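Local structure of putative secreted protein (Streptomyces coelicolor A3, 2QF9) at residues T76-G81 against G127-K132; S7-F12 against G141-L146; S17-Q22 against T121-G126. The protein is of unknown function but is a putative secreted member of the DUF305 family, which belongs to the ferritin clan. All coordinates share one frame; numbering follows the deposited sequence.

Contact 1 (T76-G81 against G127-K132); sequences TWMGMG and GVHMAK
His129 meets the loop through its imidazole, which lies next to the terminal methyl of Met78. Met78 and Met130 are selenomethionines. The ring of His129 has CG anti to the backbone N (chi1 179°), which swings it out from helix 109-137 on the loop side. Met78 CE sits 3.6 Å from His129 NE2. The approach is oblique, neither squarely over the face nor at the edge. Met78 SE is 5.2 Å from the ring centroid and 38° off the ring normal, a slanted Met-aromatic contact. The bend of the Met78 chain at chi3 (88°) turns the methyl in toward the helix, and CE also comes within 3.8 Å of His129 O. The methyl therefore packs against both the side chain and the backbone of one residue.

The helix belongs to a ferritin-like bundle formed by helices 8-31, 37-63, 109-137 and 141-167. Segment 76-81 comes from the long connection after helix 37-63 and begins with a short 3-10 turn, residues 76-78. It lies against one side of the bundle.

Met130 comes next. Its backbone makes the closest approaches. Met78 SE lies 4.2 Å from Met130 CA, and Trp77 directs an edge of its indole at the carbonyl. Trp77 CH2 is 3.5 Å from Met130 O, which lies in the plane of the ring. Met78 CG rests 3.4 Å above one face of the same indole, toward the rim. The two loop residues thus reach the helix side by side. Trp77 NE1 is hydrogen-bonded to Asp15 OD2 on helix 8-31, which probably helps to fix the rotation of the indole. The side chain of Met130 also packs on Asp15, Met16 and His19 of that helix.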
loop_
_atom_site.group_PDB
_atom_site.type_symbol
_atom_site.label_atom_id
_atom_site.label_comp_id
_atom_site.label_asym_id
_atom_site.label_seq_id
_atom_site.Cartn_x
_atom_site.Cartn_y
_atom_site.Cartn_z
ATOM N N THR A 76 -12.431 14.766 15.947
ATOM C CA THR A 76 -13.227 14.867 17.192
ATOM C C THR A 76 -12.419 14.335 18.383
ATOM O O THR A 76 -12.450 14.911 19.476
ATOM C CB THR A 76 -14.594 14.160 17.065
ATOM O OG1 THR A 76 -15.375 14.829 16.065
ATOM C CG2 THR A 76 -15.375 14.198 18.393
ATOM N N TRP A 77 -11.662 13.261 18.145
ATOM C CA TRP A 77 -10.819 12.616 19.161
ATOM C C TRP A 77 -9.698 13.533 19.679
ATOM O O TRP A 77 -9.122 13.282 20.744
ATOM C CB TRP A 77 -10.245 11.292 18.609
ATOM C CG TRP A 77 -9.310 11.512 17.436
ATOM C CD1 TRP A 77 -9.658 11.605 16.113
ATOM C CD2 TRP A 77 -7.883 11.709 17.491
ATOM N NE1 TRP A 77 -8.534 11.827 15.340
ATOM C CE2 TRP A 77 -7.434 11.899 16.159
ATOM C CE3 TRP A 77 -6.938 11.726 18.535
ATOM C CZ2 TRP A 77 -6.078 12.115 15.842
ATOM C CZ3 TRP A 77 -5.579 11.942 18.223
ATOM C CH2 TRP A 77 -5.168 12.121 16.877
HETATM N N MSE A 78 -9.383 14.577 18.913
HETATM C CA MSE A 78 -8.457 15.622 19.347
HETATM C C MSE A 78 -9.154 16.865 19.919
HETATM O O MSE A 78 -8.490 17.850 20.246
HETATM C CB MSE A 78 -7.539 16.030 18.196
HETATM C CG MSE A 78 -6.254 15.258 18.189
HETATM SE SE MSE A 78 -5.137 15.776 16.681
HETATM C CE MSE A 78 -4.175 17.255 17.477
ATOM N N GLY A 79 -10.482 16.810 20.020
ATOM C CA GLY A 79 -11.304 17.943 20.485
ATOM C C GLY A 79 -11.391 19.061 19.461
ATOM O O GLY A 79 -11.571 20.237 19.820
HETATM N N MSE A 80 -11.270 18.688 18.187
HETATM C CA MSE A 80 -11.233 19.647 17.082
HETATM C C MSE A 80 -12.231 19.331 15.963
HETATM O O MSE A 80 -12.120 19.869 14.857
HETATM C CB MSE A 80 -9.808 19.761 16.517
HETATM C CG MSE A 80 -8.842 20.500 17.428
HETATM SE SE MSE A 80 -9.453 22.343 17.808
HETATM C CE MSE A 80 -8.953 23.227 16.113
ATOM N N GLY A 81 -13.206 18.472 16.253
ATOM C CA GLY A 81 -14.253 18.133 15.291
ATOM C C GLY A 81 -15.151 19.309 14.949
ATOM O O GLY A 81 -15.358 19.610 13.767
ATOM N N GLY A 127 -0.229 16.126 8.798
ATOM C CA GLY A 127 0.053 14.772 9.306
ATOM C C GLY A 127 0.826 14.777 10.613
ATOM O O GLY A 127 0.493 14.030 11.551
ATOM N N VAL A 128 1.849 15.624 10.682
ATOM C CA VAL A 128 2.680 15.758 11.885
ATOM C C VAL A 128 1.810 16.246 13.063
ATOM O O VAL A 128 1.894 15.700 14.173
ATOM C CB VAL A 128 3.890 16.705 11.637
ATOM C CG1 VAL A 128 4.517 17.174 12.950
ATOM C CG2 VAL A 128 4.942 16.020 10.759
ATOM N N HIS A 129 0.972 17.248 12.798
ATOM C CA HIS A 129 0.022 17.759 13.781
ATOM C C HIS A 129 -0.872 16.639 14.350
ATOM O O HIS A 129 -1.015 16.495 15.564
ATOM C CB HIS A 129 -0.824 18.857 13.153
ATOM C CG HIS A 129 -1.851 19.421 14.076
ATOM N ND1 HIS A 129 -1.528 20.257 15.123
ATOM C CD2 HIS A 129 -3.193 19.260 14.121
ATOM C CE1 HIS A 129 -2.631 20.595 15.768
ATOM N NE2 HIS A 129 -3.656 20.004 15.180
HETATM N N MSE A 130 -1.440 15.837 13.457
HETATM C CA MSE A 130 -2.283 14.714 13.847
HETATM C C MSE A 130 -1.510 13.623 14.591
HETATM O O MSE A 130 -2.001 13.091 15.602
HETATM C CB MSE A 130 -2.959 14.119 12.612
HETATM C CG MSE A 130 -3.864 15.075 11.893
HETATM SE SE MSE A 130 -4.302 14.407 10.096
HETATM C CE MSE A 130 -5.265 12.763 10.560
ATOM N N ALA A 131 -0.315 13.289 14.103
ATOM C CA ALA A 131 0.513 12.255 14.741
ATOM C C ALA A 131 0.906 12.681 16.169
ATOM O O ALA A 131 0.875 11.870 17.117
ATOM C CB ALA A 131 1.741 11.989 13.926
ATOM N N LYS A 132 1.257 13.959 16.309
ATOM C CA LYS A 132 1.542 14.543 17.619
ATOM C C LYS A 132 0.355 14.374 18.555
ATOM O O LYS A 132 0.548 14.095 19.754
ATOM C CB LYS A 132 1.943 16.019 17.490
ATOM C CG LYS A 132 3.370 16.229 17.043
ATOM C CD LYS A 132 3.675 17.726 16.925
ATOM C CE LYS A 132 5.121 17.990 16.538
ATOM N NZ LYS A 132 5.324 19.472 16.287
#

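Contact 2 (S7-F12 against G141-L146); sequences SADAGF and GVEKRL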
loop_
_atom_site.group_PDB
_atom_site.type_symbol
_atom_site.label_atom_id
_atom_site.label_comp_id
_atom_site.label_asym_id
_atom_site.label_seq_id
_atom_site.Cartn_x
_atom_site.Cartn_y
_atom_site.Cartn_z
ATOM N N SER A 7 -12.382 6.359 21.099
ATOM C CA SER A 7 -11.069 6.543 21.690
ATOM C C SER A 7 -10.167 7.314 20.720
ATOM O O SER A 7 -10.462 7.428 19.518
ATOM C CB SER A 7 -10.438 5.196 22.047
ATOM O OG SER A 7 -10.115 4.465 20.874
ATOM N N ALA A 8 -9.088 7.860 21.266
ATOM C CA ALA A 8 -8.005 8.441 20.462
ATOM C C ALA A 8 -7.403 7.382 19.523
ATOM O O ALA A 8 -7.077 7.670 18.376
ATOM C CB ALA A 8 -6.923 8.987 21.389
ATOM N N ASP A 9 -7.223 6.163 20.035
ATOM C CA ASP A 9 -6.654 5.086 19.228
ATOM C C ASP A 9 -7.516 4.829 17.994
ATOM O O ASP A 9 -6.992 4.749 16.879
ATOM C CB ASP A 9 -6.499 3.829 20.070
ATOM C CG ASP A 9 -5.631 4.074 21.299
ATOM O OD1 ASP A 9 -4.424 4.277 21.130
ATOM O OD2 ASP A 9 -6.171 4.074 22.424
ATOM N N ALA A 10 -8.830 4.734 18.184
ATOM C CA ALA A 10 -9.717 4.474 17.050
ATOM C C ALA A 10 -9.771 5.668 16.103
ATOM O O ALA A 10 -9.705 5.502 14.891
ATOM C CB ALA A 10 -11.125 4.090 17.516
ATOM N N GLY A 11 -9.921 6.865 16.664
ATOM C CA GLY A 11 -10.074 8.079 15.848
ATOM C C GLY A 11 -8.834 8.355 15.022
ATOM O O GLY A 11 -8.939 8.691 13.841
ATOM N N PHE A 12 -7.661 8.209 15.628
ATOM C CA PHE A 12 -6.419 8.423 14.885
ATOM C C PHE A 12 -6.289 7.403 13.756
ATOM O O PHE A 12 -5.961 7.774 12.631
ATOM C CB PHE A 12 -5.184 8.410 15.790
ATOM C CG PHE A 12 -3.885 8.561 15.039
ATOM C CD1 PHE A 12 -3.464 9.817 14.585
ATOM C CD2 PHE A 12 -3.101 7.432 14.767
ATOM C CE1 PHE A 12 -2.243 9.943 13.895
ATOM C CE2 PHE A 12 -1.892 7.532 14.075
ATOM C CZ PHE A 12 -1.454 8.797 13.634
ATOM N N GLY A 141 0.284 0.925 22.557
ATOM C CA GLY A 141 1.723 1.129 22.430
ATOM C C GLY A 141 2.207 1.154 20.991
ATOM O O GLY A 141 2.930 2.070 20.596
ATOM N N VAL A 142 1.801 0.155 20.196
ATOM C CA VAL A 142 2.272 0.064 18.816
ATOM C C VAL A 142 1.786 1.265 17.978
ATOM O O VAL A 142 2.497 1.734 17.089
ATOM C CB VAL A 142 1.895 -1.304 18.168
ATOM C CG1 VAL A 142 0.379 -1.507 18.112
ATOM C CG2 VAL A 142 2.528 -1.460 16.816
ATOM N N GLU A 143 0.587 1.745 18.290
ATOM C CA GLU A 143 -0.004 2.911 17.613
ATOM C C GLU A 143 0.690 4.222 17.992
ATOM O O GLU A 143 0.960 5.056 17.118
ATOM C CB GLU A 143 -1.501 2.997 17.889
ATOM C CG GLU A 143 -2.204 3.986 16.972
ATOM C CD GLU A 143 -3.715 3.955 17.091
ATOM O OE1 GLU A 143 -4.250 3.095 17.821
ATOM O OE2 GLU A 143 -4.363 4.795 16.436
ATOM N N LYS A 144 0.963 4.402 19.290
ATOM C CA LYS A 144 1.757 5.542 19.778
ATOM C C LYS A 144 3.133 5.593 19.098
ATOM O O LYS A 144 3.572 6.654 18.634
ATOM C CB LYS A 144 1.929 5.469 21.302
ATOM C CG LYS A 144 0.672 5.818 22.078
ATOM C CD LYS A 144 0.892 5.672 23.584
ATOM C CE LYS A 144 1.599 6.882 24.200
ATOM N NZ LYS A 144 2.107 6.560 25.590
ATOM N N ARG A 145 3.806 4.445 19.030
ATOM C CA ARG A 145 5.130 4.371 18.438
ATOM C C ARG A 145 5.080 4.653 16.949
ATOM O O ARG A 145 5.981 5.307 16.411
ATOM C CB ARG A 145 5.781 3.022 18.711
ATOM C CG ARG A 145 6.091 2.824 20.195
ATOM C CD ARG A 145 7.057 1.680 20.447
ATOM N NE ARG A 145 6.576 0.416 19.897
ATOM C CZ ARG A 145 5.818 -0.463 20.554
ATOM N NH1 ARG A 145 5.436 -0.232 21.809
ATOM N NH2 ARG A 145 5.449 -1.584 19.948
ATOM N N LEU A 146 4.023 4.165 16.294
ATOM C CA LEU A 146 3.836 4.434 14.874
ATOM C C LEU A 146 3.702 5.927 14.633
ATOM O O LEU A 146 4.364 6.479 13.736
ATOM C CB LEU A 146 2.620 3.687 14.298
ATOM C CG LEU A 146 2.600 3.625 12.743
ATOM C CD1 LEU A 146 3.693 2.718 12.178
ATOM C CD2 LEU A 146 1.247 3.126 12.266
#
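Glu143 reaches across to helix 8-31 and sets its carboxylate beside Asp9 and Phe12. It has CG anti to its N (chi1 -167°) and runs on extended, which carries the carboxylate to the other helix. Glu143 OE2 is 2.7 Å from Asp9 O. Glu143 OE1 lies 3.5 Å from Asp9 OD1, an approach of like charges if both groups are ionised, and the two carboxylate planes are 56° apart. Asp9 is held by other partners: OD1 accepts from Val140 N and OD2 bonds Thr139 OG1, in the turn that leads into helix 141-167.

Carbon atoms also meet the carboxylate. Asp9 CB touches Glu143 OE1 at 3.3 Å. Phe12 offers a ring edge, with CD2 3.4 Å from Glu143 OE2, which lies in the ring plane. Trp60, Trp64 and Cys134 also pack on Glu143. Cys134 forms a disulfide with Cys138, which in turn touches Asp9.

The short segments cross at 50°, with axes 10.8 Å apart. Ser7 is the N-cap of helix 8-31, and its OG accepts from Ala10 N at 3.0 Å.

A buried acid with one oxygen so near a carbonyl oxygen, and the other near a second carboxylate, is unlikely to be fully ionised. Glu143 probably carries a proton here.

Contact 3 (S17-Q22 against T121-G126); sequences SVHHQQ and TEHHRG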
loop_
_atom_site.group_PDB
_atom_site.type_symbol
_atom_site.label_atom_id
_atom_site.label_comp_id
_atom_site.label_asym_id
_atom_site.label_seq_id
_atom_site.Cartn_x
_atom_site.Cartn_y
_atom_site.Cartn_z
ATOM N N SER A 17 -5.808 7.036 8.428
ATOM C CA SER A 17 -5.965 6.159 7.254
ATOM C C SER A 17 -6.483 6.925 6.019
ATOM O O SER A 17 -5.970 6.748 4.900
ATOM C CB SER A 17 -6.855 4.957 7.575
ATOM O OG SER A 17 -6.142 4.075 8.423
ATOM N N VAL A 18 -7.488 7.777 6.228
ATOM C CA VAL A 18 -8.001 8.627 5.147
ATOM C C VAL A 18 -6.912 9.605 4.658
ATOM O O VAL A 18 -6.764 9.832 3.459
ATOM C CB VAL A 18 -9.283 9.373 5.585
ATOM C CG1 VAL A 18 -9.738 10.351 4.501
ATOM C CG2 VAL A 18 -10.411 8.378 5.898
ATOM N N HIS A 19 -6.146 10.169 5.595
ATOM C CA HIS A 19 -5.079 11.118 5.249
ATOM C C HIS A 19 -4.015 10.426 4.376
ATOM O O HIS A 19 -3.631 10.932 3.300
ATOM C CB HIS A 19 -4.456 11.643 6.534
ATOM C CG HIS A 19 -3.808 12.995 6.408
ATOM N ND1 HIS A 19 -2.459 13.152 6.189
ATOM C CD2 HIS A 19 -4.315 14.246 6.554
ATOM C CE1 HIS A 19 -2.161 14.443 6.194
ATOM N NE2 HIS A 19 -3.269 15.130 6.400
ATOM N N HIS A 20 -3.583 9.246 4.829
ATOM C CA HIS A 20 -2.604 8.423 4.111
ATOM C C HIS A 20 -3.099 8.081 2.697
ATOM O O HIS A 20 -2.341 8.176 1.712
ATOM C CB HIS A 20 -2.330 7.135 4.896
ATOM C CG HIS A 20 -1.250 7.270 5.928
ATOM N ND1 HIS A 20 -0.949 8.466 6.558
ATOM C CD2 HIS A 20 -0.400 6.350 6.438
ATOM C CE1 HIS A 20 0.063 8.274 7.386
ATOM N NE2 HIS A 20 0.404 6.999 7.345
ATOM N N GLN A 21 -4.367 7.689 2.598
ATOM C CA GLN A 21 -4.971 7.366 1.308
ATOM C C GLN A 21 -4.744 8.481 0.270
ATOM O O GLN A 21 -4.419 8.205 -0.896
ATOM C CB GLN A 21 -6.474 7.132 1.481
ATOM C CG GLN A 21 -7.176 6.728 0.205
ATOM C CD GLN A 21 -8.644 6.427 0.448
ATOM O OE1 GLN A 21 -9.421 7.305 0.854
ATOM N NE2 GLN A 21 -9.036 5.172 0.200
ATOM N N GLN A 22 -4.937 9.732 0.690
ATOM C CA GLN A 22 -4.726 10.836 -0.241
ATOM C C GLN A 22 -3.254 11.001 -0.652
ATOM O O GLN A 22 -2.970 11.311 -1.817
ATOM C CB GLN A 22 -5.294 12.135 0.311
ATOM C CG GLN A 22 -5.406 13.188 -0.807
ATOM C CD GLN A 22 -5.795 14.552 -0.310
ATOM O OE1 GLN A 22 -5.094 15.162 0.502
ATOM N NE2 GLN A 22 -6.923 15.047 -0.805
ATOM N N THR A 121 4.174 18.860 1.064
ATOM C CA THR A 121 4.727 19.583 2.206
ATOM C C THR A 121 3.591 19.962 3.181
ATOM O O THR A 121 3.656 19.687 4.403
ATOM C CB THR A 121 5.580 20.814 1.763
ATOM O OG1 THR A 121 6.773 20.347 1.123
ATOM C CG2 THR A 121 5.963 21.687 2.961
ATOM N N GLU A 122 2.527 20.538 2.631
ATOM C CA GLU A 122 1.369 20.900 3.437
ATOM C C GLU A 122 0.713 19.660 4.061
ATOM O O GLU A 122 0.307 19.670 5.232
ATOM C CB GLU A 122 0.380 21.681 2.583
ATOM C CG GLU A 122 -0.870 22.136 3.308
ATOM C CD GLU A 122 -0.615 23.069 4.487
ATOM O OE1 GLU A 122 0.541 23.510 4.731
ATOM O OE2 GLU A 122 -1.602 23.358 5.183
ATOM N N HIS A 123 0.628 18.605 3.264
ATOM C CA HIS A 123 0.039 17.342 3.689
ATOM C C HIS A 123 0.813 16.765 4.884
ATOM O O HIS A 123 0.208 16.387 5.886
ATOM C CB HIS A 123 0.034 16.370 2.520
ATOM C CG HIS A 123 -1.019 15.315 2.614
ATOM N ND1 HIS A 123 -0.777 14.057 3.119
ATOM C CD2 HIS A 123 -2.320 15.329 2.251
ATOM C CE1 HIS A 123 -1.884 13.339 3.057
ATOM N NE2 HIS A 123 -2.836 14.091 2.542
ATOM N N HIS A 124 2.139 16.719 4.760
ATOM C CA HIS A 124 3.032 16.291 5.843
ATOM C C HIS A 124 2.880 17.156 7.098
ATOM O O HIS A 124 2.856 16.614 8.207
ATOM C CB HIS A 124 4.489 16.308 5.376
ATOM C CG HIS A 124 4.925 15.060 4.670
ATOM N ND1 HIS A 124 4.051 14.206 4.020
ATOM C CD2 HIS A 124 6.162 14.531 4.511
ATOM C CE1 HIS A 124 4.736 13.193 3.513
ATOM N NE2 HIS A 124 6.018 13.365 3.799
ATOM N N ARG A 125 2.773 18.478 6.920
ATOM C CA ARG A 125 2.596 19.380 8.068
ATOM C C ARG A 125 1.337 19.025 8.869
ATOM O O ARG A 125 1.397 18.922 10.102
ATOM C CB ARG A 125 2.624 20.845 7.653
ATOM C CG ARG A 125 4.014 21.338 7.281
ATOM C CD ARG A 125 4.083 22.878 7.287
ATOM N NE ARG A 125 5.266 23.400 6.588
ATOM C CZ ARG A 125 6.520 23.321 7.033
ATOM N NH1 ARG A 125 6.804 22.722 8.195
ATOM N NH2 ARG A 125 7.502 23.848 6.309
ATOM N N GLY A 126 0.226 18.795 8.159
ATOM C CA GLY A 126 -1.048 18.399 8.778
ATOM C C GLY A 126 -0.900 17.050 9.479
ATOM O O GLY A 126 -1.385 16.855 10.596
#
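His19 and His123 reach out from facing helices and bring their imidazoles together at a slant. The ring centroids are 3.9 Å apart and the planes are inclined by 32°. His19 CE1 stands 3.3 Å above the His123 ring, toward its rim. Each ring also turns an edge to the backbone of the other residue. His123 CE1 is 3.0 Å from His19 O, and His19 CE1 is 3.1 Å from His123 O. Each carbonyl oxygen lies in the plane of the ring it meets. Both side chains have CG anti to the backbone N, at the same chi1 of -155°, so the two rings enter the interface in like fashion from opposite directions.

Gln22 adds an edge contact, with OE1 3.2 Å from His123 NE2. Gly126 lies beside the His19 ring; a CB there would come close to His19 NE2.

In the next shell, His19 NE2 is hydrogen-bonded to Pro93 O and Gln22 OE1 accepts from Ala96 N. The loop before helix 98-106 therefore holds both groups in place. Ala23 and Met26 pack on His123. Replacing His123 with an alanine would probably open a gap beside the His19 ring and leave Gln22 OE1 and His19 O without the imidazole they now meet.

The two segments run antiparallel at 166°, with axes 11.1 Å apart, as in the antiparallel helix packing of a ferritin-like four-helix bundle.

Helix 8-31 supplies segments to contacts 2 and 3, and helix 109-137 to contacts 1 and 3. Contact 3 is near the centre of the chain, about 2 Å from it. The centres of contacts 1 and 2 are about 11 Å apart, and the two touch: Trp77 CH2 is 3.7 Å from Phe12 CD1. Contacts 1 and 3 have centres about 12 Å apart and meet where Met130 SE lies 3.5 Å from His19 CD2. Contacts 2 and 3 do not touch; their centres are about 16 Å apart. Contact 1 thus joins the other two.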